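PDB 5YH1: member of s1p family of ribosomal proteins from Pyrococcus furiosus, which probably acts as an exonuclease on nucleic acids, its DHH domain, the part studied here, binding manganese. Local coordinates for residues V25-K30 and A203-R208; K219-I224 and E278-T283; A257-H262 and E294-E299. All blocks are in the same frame, centred on the assembly; numbering follows the deposited sequence.

Contact 1. Residues V25-K30 and A203-R208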
ATOM      1  N   VAL A  25      34.904  18.199  19.162  1.00 35.11           N
ATOM      2  CA  VAL A  25      33.998  18.894  20.086  1.00 32.25           C
ATOM      3  C   VAL A  25      33.678  18.087  21.349  1.00 30.60           C
ATOM      4  O   VAL A  25      32.800  18.460  22.119  1.00 31.15           O
ATOM      5  CB  VAL A  25      32.672  19.279  19.390  1.00 31.74           C
ATOM      6  CG1 VAL A  25      32.939  20.284  18.286  1.00 32.89           C
ATOM      7  CG2 VAL A  25      31.957  18.052  18.834  1.00 32.24           C
ATOM      8  N   GLY A  26      34.376  16.983  21.561  1.00 30.25           N
ATOM      9  CA  GLY A  26      34.122  16.149  22.723  1.00 31.26           C
ATOM     10  C   GLY A  26      32.722  15.556  22.699  1.00 32.98           C
ATOM     11  O   GLY A  26      32.168  15.297  21.620  1.00 32.18           O
ATOM     12  N   PHE A  27      32.167  15.337  23.896  1.00 32.27           N
ATOM     13  CA  PHE A  27      30.847  14.740  24.076  1.00 30.42           C
ATOM     14  C   PHE A  27      30.029  15.485  25.127  1.00 30.67           C
ATOM     15  O   PHE A  27      30.572  16.266  25.902  1.00 29.49           O
ATOM     16  CB  PHE A  27      30.995  13.285  24.482  1.00 29.91           C
ATOM     17  CG  PHE A  27      31.742  12.460  23.484  1.00 30.06           C
ATOM     18  CD1 PHE A  27      31.215  12.239  22.222  1.00 29.52           C
ATOM     19  CD2 PHE A  27      32.973  11.907  23.804  1.00 30.03           C
ATOM     20  CE1 PHE A  27      31.897  11.470  21.292  1.00 29.60           C
ATOM     21  CE2 PHE A  27      33.662  11.146  22.884  1.00 31.05           C
ATOM     22  CZ  PHE A  27      33.124  10.923  21.622  1.00 30.78           C
ATOM     23  N   LEU A  28      28.721  15.235  25.150  1.00 30.74           N
ATOM     24  CA  LEU A  28      27.810  15.911  26.080  1.00 30.29           C
ATOM     25  C   LEU A  28      27.858  15.329  27.488  1.00 29.50           C
ATOM     26  O   LEU A  28      27.391  15.957  28.432  1.00 28.65           O
ATOM     27  CB  LEU A  28      26.374  15.835  25.565  1.00 30.47           C
ATOM     28  CG  LEU A  28      26.077  16.651  24.315  1.00 31.46           C
ATOM     29  CD1 LEU A  28      24.732  16.235  23.727  1.00 31.98           C
ATOM     30  CD2 LEU A  28      26.089  18.136  24.634  1.00 31.85           C
ATOM     31  N   VAL A  29      28.416  14.130  27.603  1.00 29.53           N
ATOM     32  CA  VAL A  29      28.459  13.373  28.844  1.00 30.01           C
ATOM     33  C   VAL A  29      29.827  12.703  28.958  1.00 32.26           C
ATOM     34  O   VAL A  29      30.548  12.619  27.959  1.00 31.62           O
ATOM     35  CB  VAL A  29      27.389  12.263  28.847  1.00 30.07           C
ATOM     36  CG1 VAL A  29      25.998  12.858  28.676  1.00 30.66           C
ATOM     37  CG2 VAL A  29      27.662  11.240  27.749  1.00 30.12           C
ATOM     38  N   LYS A  30      30.159  12.204  30.152  1.00 33.90           N
ATOM     39  CA  LYS A  30      31.363  11.392  30.358  1.00 35.38           C
ATOM     40  C   LYS A  30      31.058   9.945  30.018  1.00 33.25           C
ATOM     41  O   LYS A  30      30.049   9.401  30.468  1.00 31.69           O
ATOM     42  CB  LYS A  30      31.865  11.451  31.814  1.00 40.96           C
ATOM     43  CG  LYS A  30      31.882  12.839  32.447  1.00 47.30           C
ATOM     44  CD  LYS A  30      33.147  13.075  33.276  1.00 54.56           C
ATOM     45  CE  LYS A  30      32.934  14.087  34.400  1.00 56.25           C
ATOM     46  NZ  LYS A  30      32.464  13.432  35.655  1.00 59.20           N
ATOM     47  N   ALA A 203      23.772   9.177  17.675  1.00 23.88           N
ATOM     48  CA  ALA A 203      23.490  10.028  16.525  1.00 23.77           C
ATOM     49  C   ALA A 203      23.547  11.493  16.883  1.00 23.87           C
ATOM     50  O   ALA A 203      23.943  12.329  16.063  1.00 24.20           O
ATOM     51  CB  ALA A 203      22.134   9.682  15.928  1.00 23.62           C
ATOM     52  N   THR A 204      23.106  11.823  18.094  1.00 24.17           N
ATOM     53  CA  THR A 204      23.211  13.205  18.565  1.00 24.70           C
ATOM     54  C   THR A 204      24.681  13.619  18.660  1.00 24.34           C
ATOM     55  O   THR A 204      25.039  14.710  18.224  1.00 24.14           O
ATOM     56  CB  THR A 204      22.496  13.406  19.917  1.00 24.73           C
ATOM     57  OG1 THR A 204      21.090  13.186  19.752  1.00 23.98           O
ATOM     58  CG2 THR A 204      22.716  14.809  20.445  1.00 24.66           C
ATOM     59  N   GLU A 205      25.542  12.740  19.172  1.00 25.00           N
ATOM     60  CA  GLU A 205      26.978  13.067  19.245  1.00 25.66           C
ATOM     61  C   GLU A 205      27.564  13.197  17.833  1.00 27.09           C
ATOM     62  O   GLU A 205      28.250  14.182  17.535  1.00 27.88           O
ATOM     63  CB  GLU A 205      27.761  12.052  20.074  1.00 25.24           C
ATOM     64  CG  GLU A 205      27.292  11.905  21.522  1.00 26.01           C
ATOM     65  CD  GLU A 205      27.570  13.115  22.425  1.00 26.48           C
ATOM     66  OE1 GLU A 205      28.176  14.114  21.984  1.00 27.07           O
ATOM     67  OE2 GLU A 205      27.176  13.071  23.609  1.00 25.59           O
ATOM     68  N   VAL A 206      27.251  12.257  16.939  1.00 26.77           N
ATOM     69  CA  VAL A 206      27.699  12.395  15.546  1.00 25.63           C
ATOM     70  C   VAL A 206      27.228  13.723  14.976  1.00 25.82           C
ATOM     71  O   VAL A 206      28.009  14.442  14.328  1.00 26.67           O
ATOM     72  CB  VAL A 206      27.247  11.240  14.632  1.00 25.74           C
ATOM     73  CG1 VAL A 206      27.600  11.544  13.179  1.00 25.73           C
ATOM     74  CG2 VAL A 206      27.898   9.932  15.049  1.00 25.31           C
ATOM     75  N   ALA A 207      25.966  14.064  15.228  1.00 25.87           N
ATOM     76  CA  ALA A 207      25.409  15.319  14.718  1.00 26.25           C
ATOM     77  C   ALA A 207      26.196  16.546  15.188  1.00 27.08           C
ATOM     78  O   ALA A 207      26.362  17.504  14.437  1.00 28.00           O
ATOM     79  CB  ALA A 207      23.945  15.458  15.109  1.00 26.25           C
ATOM     80  N   ARG A 208      26.664  16.517  16.431  1.00 28.49           N
ATOM     81  CA  ARG A 208      27.470  17.614  16.975  1.00 28.98           C
ATOM     82  C   ARG A 208      28.803  17.753  16.224  1.00 29.37           C
ATOM     83  O   ARG A 208      29.263  18.869  15.985  1.00 31.82           O
ATOM     84  CB  ARG A 208      27.714  17.421  18.480  1.00 28.96           C
ATOM     85  CG  ARG A 208      26.462  17.579  19.335  1.00 29.26           C
ATOM     86  CD  ARG A 208      26.706  17.259  20.807  1.00 29.95           C
ATOM     87  NE  ARG A 208      27.825  18.049  21.328  1.00 29.74           N
ATOM     88  CZ  ARG A 208      29.077  17.611  21.480  1.00 29.70           C
ATOM     89  NH1 ARG A 208      29.421  16.356  21.218  1.00 29.99           N
ATOM     90  NH2 ARG A 208      29.999  18.447  21.917  1.00 30.29           N
TER
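Arg208, on helix 199-210, takes hold of two successive carbonyls in the irregular linker that joins helix 2-20 to helix 32-53. Its NH1 donates to Gly26 O at 3.0 Å in a nearly straight bond (174°), and its NH2 reaches Val25 O at 2.8 Å. Both oxygens lie close to the guanidinium plane, although each nitrogen stands above the plane of the carbonyl it meets. Leu28 packs against the bend of the arginine chain, where chi3 of 54° turns NE away from an extended course: Leu28 CG is 3.6 Å from Arg208 CD. One turn earlier, Glu205 OE2 accepts the Leu28 N-H on its syn side at 3.1 Å and also bonds the Tyr239 hydroxyl. Glu205 OE1 is 2.7 Å from Arg208 NH1 in a salt bridge and touches the edge of the Phe27 ring at CD1, with carboxylate and ring planes 88° apart. In contrast to this buried acid-base pair, the linker side is more open at partly exposed Val25, which lays CG2 over one guanidinium face, 3.7 Å from Arg208 NH2. Leu28 CD1 makes a marginal touch with Thr204 CG2 at 4.1 Å. The helix thus answers three backbone groups of a linker without regular structure with one ion pair; the carboxylates of Glu205 and Glu215 balance the arginine's charge and, with the two carbonyls, probably hold the guanidinium against rotation.

Contact 2. Residues K219-I224 and E278-T283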
ATOM      1  N   LYS A 219      20.642  18.941  22.141  1.00 27.43           N
ATOM      2  CA  LYS A 219      21.333  18.252  23.247  1.00 27.13           C
ATOM      3  C   LYS A 219      20.409  17.512  24.217  1.00 26.10           C
ATOM      4  O   LYS A 219      20.871  16.658  24.975  1.00 26.34           O
ATOM      5  CB  LYS A 219      22.267  19.200  24.012  1.00 28.07           C
ATOM      6  CG  LYS A 219      21.584  20.381  24.668  1.00 28.62           C
ATOM      7  CD  LYS A 219      22.618  21.377  25.139  1.00 30.49           C
ATOM      8  CE  LYS A 219      21.963  22.573  25.810  1.00 31.04           C
ATOM      9  NZ  LYS A 219      23.009  23.569  26.143  1.00 32.00           N
ATOM     10  N   HIS A 220      19.115  17.821  24.180  1.00 25.64           N
ATOM     11  CA  HIS A 220      18.097  17.074  24.944  1.00 25.34           C
ATOM     12  C   HIS A 220      17.544  15.811  24.255  1.00 25.68           C
ATOM     13  O   HIS A 220      16.826  15.015  24.883  1.00 25.26           O
ATOM     14  CB  HIS A 220      16.931  18.002  25.289  1.00 26.09           C
ATOM     15  CG  HIS A 220      16.069  18.343  24.114  1.00 26.66           C
ATOM     16  ND1 HIS A 220      16.473  19.205  23.117  1.00 26.72           N
ATOM     17  CD2 HIS A 220      14.835  17.917  23.765  1.00 26.44           C
ATOM     18  CE1 HIS A 220      15.518  19.307  22.213  1.00 26.54           C
ATOM     19  NE2 HIS A 220      14.512  18.536  22.584  1.00 27.21           N
ATOM     20  N   LEU A 221      17.858  15.621  22.972  1.00 26.32           N
ATOM     21  CA  LEU A 221      17.324  14.473  22.211  1.00 25.30           C
ATOM     22  C   LEU A 221      17.729  13.124  22.775  1.00 24.55           C
ATOM     23  O   LEU A 221      16.911  12.205  22.824  1.00 24.14           O
ATOM     24  CB  LEU A 221      17.703  14.570  20.730  1.00 26.11           C
ATOM     25  CG  LEU A 221      17.098  15.757  19.965  1.00 26.38           C
ATOM     26  CD1 LEU A 221      17.366  15.625  18.475  1.00 26.69           C
ATOM     27  CD2 LEU A 221      15.602  15.886  20.203  1.00 27.27           C
ATOM     28  N   PRO A 222      18.991  12.989  23.227  1.00 24.67           N
ATOM     29  CA  PRO A 222      19.403  11.719  23.831  1.00 23.77           C
ATOM     30  C   PRO A 222      18.540  11.251  25.016  1.00 23.47           C
ATOM     31  O   PRO A 222      18.347  10.049  25.201  1.00 24.11           O
ATOM     32  CB  PRO A 222      20.840  11.998  24.277  1.00 24.68           C
ATOM     33  CG  PRO A 222      21.325  13.040  23.328  1.00 24.58           C
ATOM     34  CD  PRO A 222      20.132  13.898  23.025  1.00 24.49           C
ATOM     35  N   ALA A 223      18.023  12.187  25.803  1.00 23.29           N
ATOM     36  CA  ALA A 223      17.112  11.850  26.892  1.00 23.48           C
ATOM     37  C   ALA A 223      15.812  11.250  26.379  1.00 22.91           C
ATOM     38  O   ALA A 223      15.290  10.303  26.969  1.00 23.26           O
ATOM     39  CB  ALA A 223      16.819  13.083  27.744  1.00 24.00           C
ATOM     40  N   ILE A 224      15.284  11.805  25.291  1.00 23.00           N
ATOM     41  CA  ILE A 224      14.068  11.263  24.657  1.00 23.25           C
ATOM     42  C   ILE A 224      14.342   9.856  24.106  1.00 23.24           C
ATOM     43  O   ILE A 224      13.603   8.913  24.385  1.00 23.20           O
ATOM     44  CB  ILE A 224      13.538  12.211  23.552  1.00 23.12           C
ATOM     45  CG1 ILE A 224      13.060  13.523  24.169  1.00 23.29           C
ATOM     46  CG2 ILE A 224      12.367  11.582  22.816  1.00 23.43           C
ATOM     47  CD1 ILE A 224      12.762  14.625  23.181  1.00 23.31           C
ATOM     48  N   GLU A 278       8.240  18.988  16.164  1.00 29.59           N
ATOM     49  CA  GLU A 278       7.464  19.683  17.182  1.00 29.90           C
ATOM     50  C   GLU A 278       7.348  18.829  18.426  1.00 29.19           C
ATOM     51  O   GLU A 278       7.500  19.322  19.547  1.00 30.74           O
ATOM     52  CB  GLU A 278       6.061  20.019  16.669  1.00 31.46           C
ATOM     53  CG  GLU A 278       6.020  20.852  15.393  1.00 32.62           C
ATOM     54  CD  GLU A 278       6.615  22.233  15.559  1.00 34.01           C
ATOM     55  OE1 GLU A 278       6.931  22.642  16.694  1.00 36.14           O
ATOM     56  OE2 GLU A 278       6.763  22.927  14.540  1.00 37.09           O
ATOM     57  N   ILE A 279       7.094  17.544  18.229  1.00 27.61           N
ATOM     58  CA  ILE A 279       6.992  16.612  19.340  1.00 27.51           C
ATOM     59  C   ILE A 279       8.338  16.496  20.075  1.00 27.37           C
ATOM     60  O   ILE A 279       8.368  16.412  21.304  1.00 27.52           O
ATOM     61  CB  ILE A 279       6.507  15.239  18.855  1.00 27.68           C
ATOM     62  CG1 ILE A 279       5.074  15.356  18.314  1.00 28.93           C
ATOM     63  CG2 ILE A 279       6.557  14.206  19.977  1.00 27.50           C
ATOM     64  CD1 ILE A 279       4.645  14.169  17.473  1.00 29.39           C
ATOM     65  N   LEU A 280       9.438  16.521  19.321  1.00 26.35           N
ATOM     66  CA  LEU A 280      10.782  16.388  19.891  1.00 26.66           C
ATOM     67  C   LEU A 280      11.339  17.681  20.503  1.00 28.07           C
ATOM     68  O   LEU A 280      12.448  17.671  21.058  1.00 28.15           O
ATOM     69  CB  LEU A 280      11.759  15.902  18.819  1.00 25.73           C
ATOM     70  CG  LEU A 280      11.625  14.448  18.400  1.00 25.28           C
ATOM     71  CD1 LEU A 280      12.559  14.196  17.233  1.00 25.29           C
ATOM     72  CD2 LEU A 280      11.909  13.492  19.553  1.00 24.75           C
ATOM     73  N   LEU A 281      10.586  18.776  20.367  1.00 29.02           N
ATOM     74  CA  LEU A 281      10.917  20.084  20.924  1.00 30.29           C
ATOM     75  C   LEU A 281      12.202  20.647  20.327  1.00 31.55           C
ATOM     76  O   LEU A 281      13.086  21.058  21.059  1.00 30.18           O
ATOM     77  CB  LEU A 281      11.009  20.032  22.462  1.00 30.98           C
ATOM     78  CG  LEU A 281      10.915  21.388  23.197  1.00 31.35           C
ATOM     79  CD1 LEU A 281       9.474  21.825  23.325  1.00 30.98           C
ATOM     80  CD2 LEU A 281      11.539  21.329  24.583  1.00 32.94           C
ATOM     81  N   ILE A 282      12.324  20.653  19.002  1.00 32.35           N
ATOM     82  CA  ILE A 282      13.515  21.247  18.386  1.00 33.98           C
ATOM     83  C   ILE A 282      13.224  22.487  17.571  1.00 33.52           C
ATOM     84  O   ILE A 282      14.121  23.034  16.941  1.00 37.40           O
ATOM     85  CB  ILE A 282      14.326  20.242  17.542  1.00 35.62           C
ATOM     86  CG1 ILE A 282      13.543  19.781  16.316  1.00 36.86           C
ATOM     87  CG2 ILE A 282      14.736  19.048  18.393  1.00 35.92           C
ATOM     88  CD1 ILE A 282      14.422  19.113  15.279  1.00 38.17           C
ATOM     89  N   THR A 283      11.974  22.919  17.568  1.00 33.79           N
ATOM     90  CA  THR A 283      11.608  24.205  17.006  1.00 34.78           C
ATOM     91  C   THR A 283      11.368  25.152  18.178  1.00 37.01           C
ATOM     92  O   THR A 283      11.228  24.731  19.332  1.00 39.10           O
ATOM     93  CB  THR A 283      10.317  24.117  16.154  1.00 34.32           C
ATOM     94  OG1 THR A 283       9.180  23.946  17.002  1.00 32.83           O
ATOM     95  CG2 THR A 283      10.372  22.958  15.181  1.00 33.23           C
TER
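A Schellman motif ends helix 276-279, with Leu281 at positive phi, and the turn it makes presents the carbonyl of Leu280 to His220, near the start of helix 221-229. His220 NE2 donates to Leu280 O at 2.7 Å with an N-H...O angle of 159°; the oxygen lies near the ring plane, and the nitrogen in turn lies in the carbonyl plane. The imidazole gets there with CG between the backbone N and the carbonyl carbon (chi1 73°). Leu281 O is also near, 3.2 Å from His220 CE1, but it stands oblique to the ring and its angle to NE2 is too poor for a second bond.

Apolar groups enclose the polar pair. Leu221 CD2 lies over one face of the imidazole, offset toward the rim, and comes within 3.7 Å of Ile282 CG2, the two side chains crossing at about a right angle. Ile224 sets CD1 3.7 Å from Leu280 O, while its other branch, CG2, meets Leu280 CD2 at 3.8 Å. Thr70 of helix 66-86 touches both Leu221 and Leu280, and the Ile224 side chain is about 8 Å from that of the manganese ligand Asp67, so the contact lies near the metal site but supplies no ligand to it. A carbonyl left over where the helix ends, among leucine and isoleucine side chains, thereby receives a directed N-H from His220, which probably limits the turning of the ring about CB-CG.

Contact 3. Residues A257-H262 and E294-E299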
ATOM      1  N   ALA A 257       7.757   9.967  24.254  1.00 26.54           N
ATOM      2  CA  ALA A 257       8.064   8.687  23.618  1.00 26.80           C
ATOM      3  C   ALA A 257       6.793   7.932  23.214  1.00 26.69           C
ATOM      4  O   ALA A 257       6.725   7.363  22.111  1.00 25.63           O
ATOM      5  CB  ALA A 257       8.923   7.814  24.524  1.00 26.60           C
ATOM      6  N   GLU A 258       5.798   7.914  24.100  1.00 26.10           N
ATOM      7  CA  GLU A 258       4.544   7.206  23.817  1.00 26.09           C
ATOM      8  C   GLU A 258       3.798   7.861  22.664  1.00 25.20           C
ATOM      9  O   GLU A 258       3.205   7.171  21.834  1.00 25.67           O
ATOM     10  CB  GLU A 258       3.649   7.125  25.052  1.00 27.76           C
ATOM     11  CG  GLU A 258       4.199   6.229  26.164  1.00 29.12           C
ATOM     12  CD  GLU A 258       4.057   4.736  25.897  1.00 30.25           C
ATOM     13  OE1 GLU A 258       3.473   4.323  24.875  1.00 30.27           O
ATOM     14  OE2 GLU A 258       4.536   3.955  26.734  1.00 32.28           O
ATOM     15  N   VAL A 259       3.837   9.188  22.611  1.00 24.47           N
ATOM     16  CA  VAL A 259       3.228   9.927  21.514  1.00 24.14           C
ATOM     17  C   VAL A 259       3.901   9.613  20.176  1.00 24.39           C
ATOM     18  O   VAL A 259       3.213   9.376  19.180  1.00 23.90           O
ATOM     19  CB  VAL A 259       3.218  11.442  21.776  1.00 23.76           C
ATOM     20  CG1 VAL A 259       2.854  12.213  20.520  1.00 24.37           C
ATOM     21  CG2 VAL A 259       2.232  11.781  22.890  1.00 24.13           C
ATOM     22  N   ILE A 260       5.229   9.596  20.149  1.00 24.74           N
ATOM     23  CA  ILE A 260       5.957   9.302  18.905  1.00 25.20           C
ATOM     24  C   ILE A 260       5.607   7.915  18.364  1.00 25.45           C
ATOM     25  O   ILE A 260       5.290   7.772  17.176  1.00 24.89           O
ATOM     26  CB  ILE A 260       7.478   9.427  19.079  1.00 25.10           C
ATOM     27  CG1 ILE A 260       7.859  10.900  19.279  1.00 24.92           C
ATOM     28  CG2 ILE A 260       8.200   8.868  17.859  1.00 25.32           C
ATOM     29  CD1 ILE A 260       9.254  11.108  19.827  1.00 24.91           C
ATOM     30  N   ASP A 261       5.651   6.907  19.232  1.00 26.21           N
ATOM     31  CA  ASP A 261       5.381   5.525  18.824  1.00 27.61           C
ATOM     32  C   ASP A 261       3.928   5.344  18.349  1.00 27.22           C
ATOM     33  O   ASP A 261       3.658   4.515  17.479  1.00 25.60           O
ATOM     34  CB  ASP A 261       5.693   4.536  19.956  1.00 29.76           C
ATOM     35  CG  ASP A 261       7.189   4.463  20.294  1.00 34.22           C
ATOM     36  OD1 ASP A 261       8.048   4.778  19.443  1.00 38.29           O
ATOM     37  OD2 ASP A 261       7.513   4.074  21.428  1.00 37.51           O
ATOM     38  N   HIS A 262       3.007   6.119  18.924  1.00 25.49           N
ATOM     39  CA  HIS A 262       1.602   6.080  18.533  1.00 25.77           C
ATOM     40  C   HIS A 262       1.420   6.742  17.165  1.00 24.95           C
ATOM     41  O   HIS A 262       0.949   6.113  16.230  1.00 24.35           O
ATOM     42  CB  HIS A 262       0.735   6.763  19.599  1.00 25.34           C
ATOM     43  CG  HIS A 262      -0.714   6.848  19.247  1.00 24.98           C
ATOM     44  ND1 HIS A 262      -1.245   7.896  18.524  1.00 25.59           N
ATOM     45  CD2 HIS A 262      -1.753   6.032  19.543  1.00 25.28           C
ATOM     46  CE1 HIS A 262      -2.546   7.716  18.385  1.00 25.41           C
ATOM     47  NE2 HIS A 262      -2.877   6.591  18.991  1.00 25.44           N
ATOM     48  N   GLU A 294      -0.066  17.274  24.707  1.00 34.80           N
ATOM     49  CA  GLU A 294      -1.209  17.297  25.635  1.00 35.93           C
ATOM     50  C   GLU A 294      -2.506  16.888  24.956  1.00 34.28           C
ATOM     51  O   GLU A 294      -3.411  16.379  25.608  1.00 36.29           O
ATOM     52  CB  GLU A 294      -1.377  18.680  26.284  1.00 40.22           C
ATOM     53  CG  GLU A 294      -0.205  19.093  27.171  1.00 44.17           C
ATOM     54  CD  GLU A 294      -0.297  20.536  27.669  1.00 49.21           C
ATOM     55  OE1 GLU A 294      -1.310  21.225  27.397  1.00 51.74           O
ATOM     56  OE2 GLU A 294       0.661  20.987  28.339  1.00 52.97           O
ATOM     57  N   GLY A 295      -2.606  17.110  23.652  1.00 32.25           N
ATOM     58  CA  GLY A 295      -3.750  16.620  22.894  1.00 32.26           C
ATOM     59  C   GLY A 295      -3.717  15.115  22.673  1.00 32.91           C
ATOM     60  O   GLY A 295      -4.743  14.440  22.783  1.00 34.53           O
ATOM     61  N   ILE A 296      -2.533  14.582  22.365  1.00 30.99           N
ATOM     62  CA  ILE A 296      -2.412  13.197  21.910  1.00 29.02           C
ATOM     63  C   ILE A 296      -2.225  12.223  23.072  1.00 28.29           C
ATOM     64  O   ILE A 296      -2.830  11.150  23.081  1.00 27.45           O
ATOM     65  CB  ILE A 296      -1.264  13.046  20.871  1.00 28.90           C
ATOM     66  CG1 ILE A 296      -1.579  13.875  19.619  1.00 27.87           C
ATOM     67  CG2 ILE A 296      -1.044  11.583  20.503  1.00 27.44           C
ATOM     68  CD1 ILE A 296      -0.393  14.125  18.714  1.00 28.14           C
ATOM     69  N   TYR A 297      -1.401  12.580  24.056  1.00 29.13           N
ATOM     70  CA  TYR A 297      -1.053  11.612  25.102  1.00 28.31           C
ATOM     71  C   TYR A 297      -2.251  10.997  25.851  1.00 28.20           C
ATOM     72  O   TYR A 297      -2.278   9.790  26.049  1.00 28.32           O
ATOM     73  CB  TYR A 297      -0.014  12.159  26.101  1.00 28.50           C
ATOM     74  CG  TYR A 297       0.273  11.114  27.140  1.00 28.86           C
ATOM     75  CD1 TYR A 297       1.106  10.034  26.854  1.00 28.89           C
ATOM     76  CD2 TYR A 297      -0.370  11.140  28.375  1.00 28.52           C
ATOM     77  CE1 TYR A 297       1.324   9.037  27.788  1.00 29.40           C
ATOM     78  CE2 TYR A 297      -0.152  10.152  29.316  1.00 28.62           C
ATOM     79  CZ  TYR A 297       0.694   9.110  29.024  1.00 29.34           C
ATOM     80  OH  TYR A 297       0.898   8.133  29.965  1.00 30.96           O
ATOM     81  N   PRO A 298      -3.252  11.812  26.261  1.00 29.65           N
ATOM     82  CA  PRO A 298      -4.435  11.226  26.935  1.00 30.40           C
ATOM     83  C   PRO A 298      -5.149  10.159  26.091  1.00 29.80           C
ATOM     84  O   PRO A 298      -5.583   9.131  26.593  1.00 31.09           O
ATOM     85  CB  PRO A 298      -5.354  12.438  27.156  1.00 30.37           C
ATOM     86  CG  PRO A 298      -4.426  13.612  27.194  1.00 30.25           C
ATOM     87  CD  PRO A 298      -3.334  13.285  26.202  1.00 29.59           C
ATOM     88  N   GLU A 299      -5.239  10.421  24.807  1.00 29.86           N
ATOM     89  CA  GLU A 299      -5.814   9.492  23.842  1.00 31.88           C
ATOM     90  C   GLU A 299      -5.002   8.200  23.804  1.00 30.09           C
ATOM     91  O   GLU A 299      -5.562   7.112  23.836  1.00 29.27           O
ATOM     92  CB  GLU A 299      -5.858  10.219  22.492  1.00 34.34           C
ATOM     93  CG  GLU A 299      -6.071   9.424  21.226  1.00 37.96           C
ATOM     94  CD  GLU A 299      -5.989  10.333  20.003  1.00 40.58           C
ATOM     95  OE1 GLU A 299      -6.307  11.551  20.121  1.00 38.85           O
ATOM     96  OE2 GLU A 299      -5.577   9.841  18.932  1.00 44.02           O
TER
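Val259 overlaps the start of two neighbouring side chains on helix 286-311, CG1 meeting mainly Ile296 and CG2 mainly Tyr297. Its CG1, anti to the backbone N (chi1 168°), lies 3.9 Å from Ile296 CG2, the two side chains crossing at about a right angle. Its CG2 meets Tyr297 CB, also at 3.9 Å, beside the backbone N of the same tyrosine. Here the backbones are nearest, Val259 CA and Tyr297 CA being 5.8 Å apart. The helix segments cross at 80° with their axes 9.2 Å apart, so the touching surface is short and a few residues carry it.

On one flank Tyr297 turns the edge of its ring to the other helix, CE1 resting 4.1 Å from Glu258 CB. The carboxylate of Glu258 leads away to Lys345 and Gln304. On the other flank His262 approaches Ile296 CG2 with ND1 at 4.2 Å and brings CE1 to 3.7 Å from Glu299 OE2, the ring and carboxylate planes 80° apart. No hydrogen bond joins these two: Glu299 OE2 forms a salt bridge with Arg150 of the second subunit, which also packs on His262 and Ile296. An alanine in place of Val259 would probably open a gap between the helices, leaving Ile296 CG2 and Tyr297 CB without the methyls that now cover them. Across the two segments the grip is apolar, since no hydrogen bond spans them; the polar links between these helices come further along helix 286-311, from Glu258 to Gln304 and from His262 NE2 to Lys303 NZ, while Glu299 turns its charge to the interface with the second subunit.

In the fold
From the N terminus, contact 1 comes first: helix 199-210 returns to the linker after helix 2-20, closing a loop of 172 residues that includes the five-stranded parallel sheet. Only then does contact 2 open, about ten residues on, and Thr204 and Leu28 touch its first segment through Leu221, Pro222 and Lys219. Contact 2 spans 53 residues without a strand. Contact 3 begins inside that span and ends beyond it, so the two cross rather than nest; Ile260 packs on Leu280 and Ile279, and Val259 on Ile279. Together they tie the N-terminal linker, through the helices beside the manganese site, to helix 286-311.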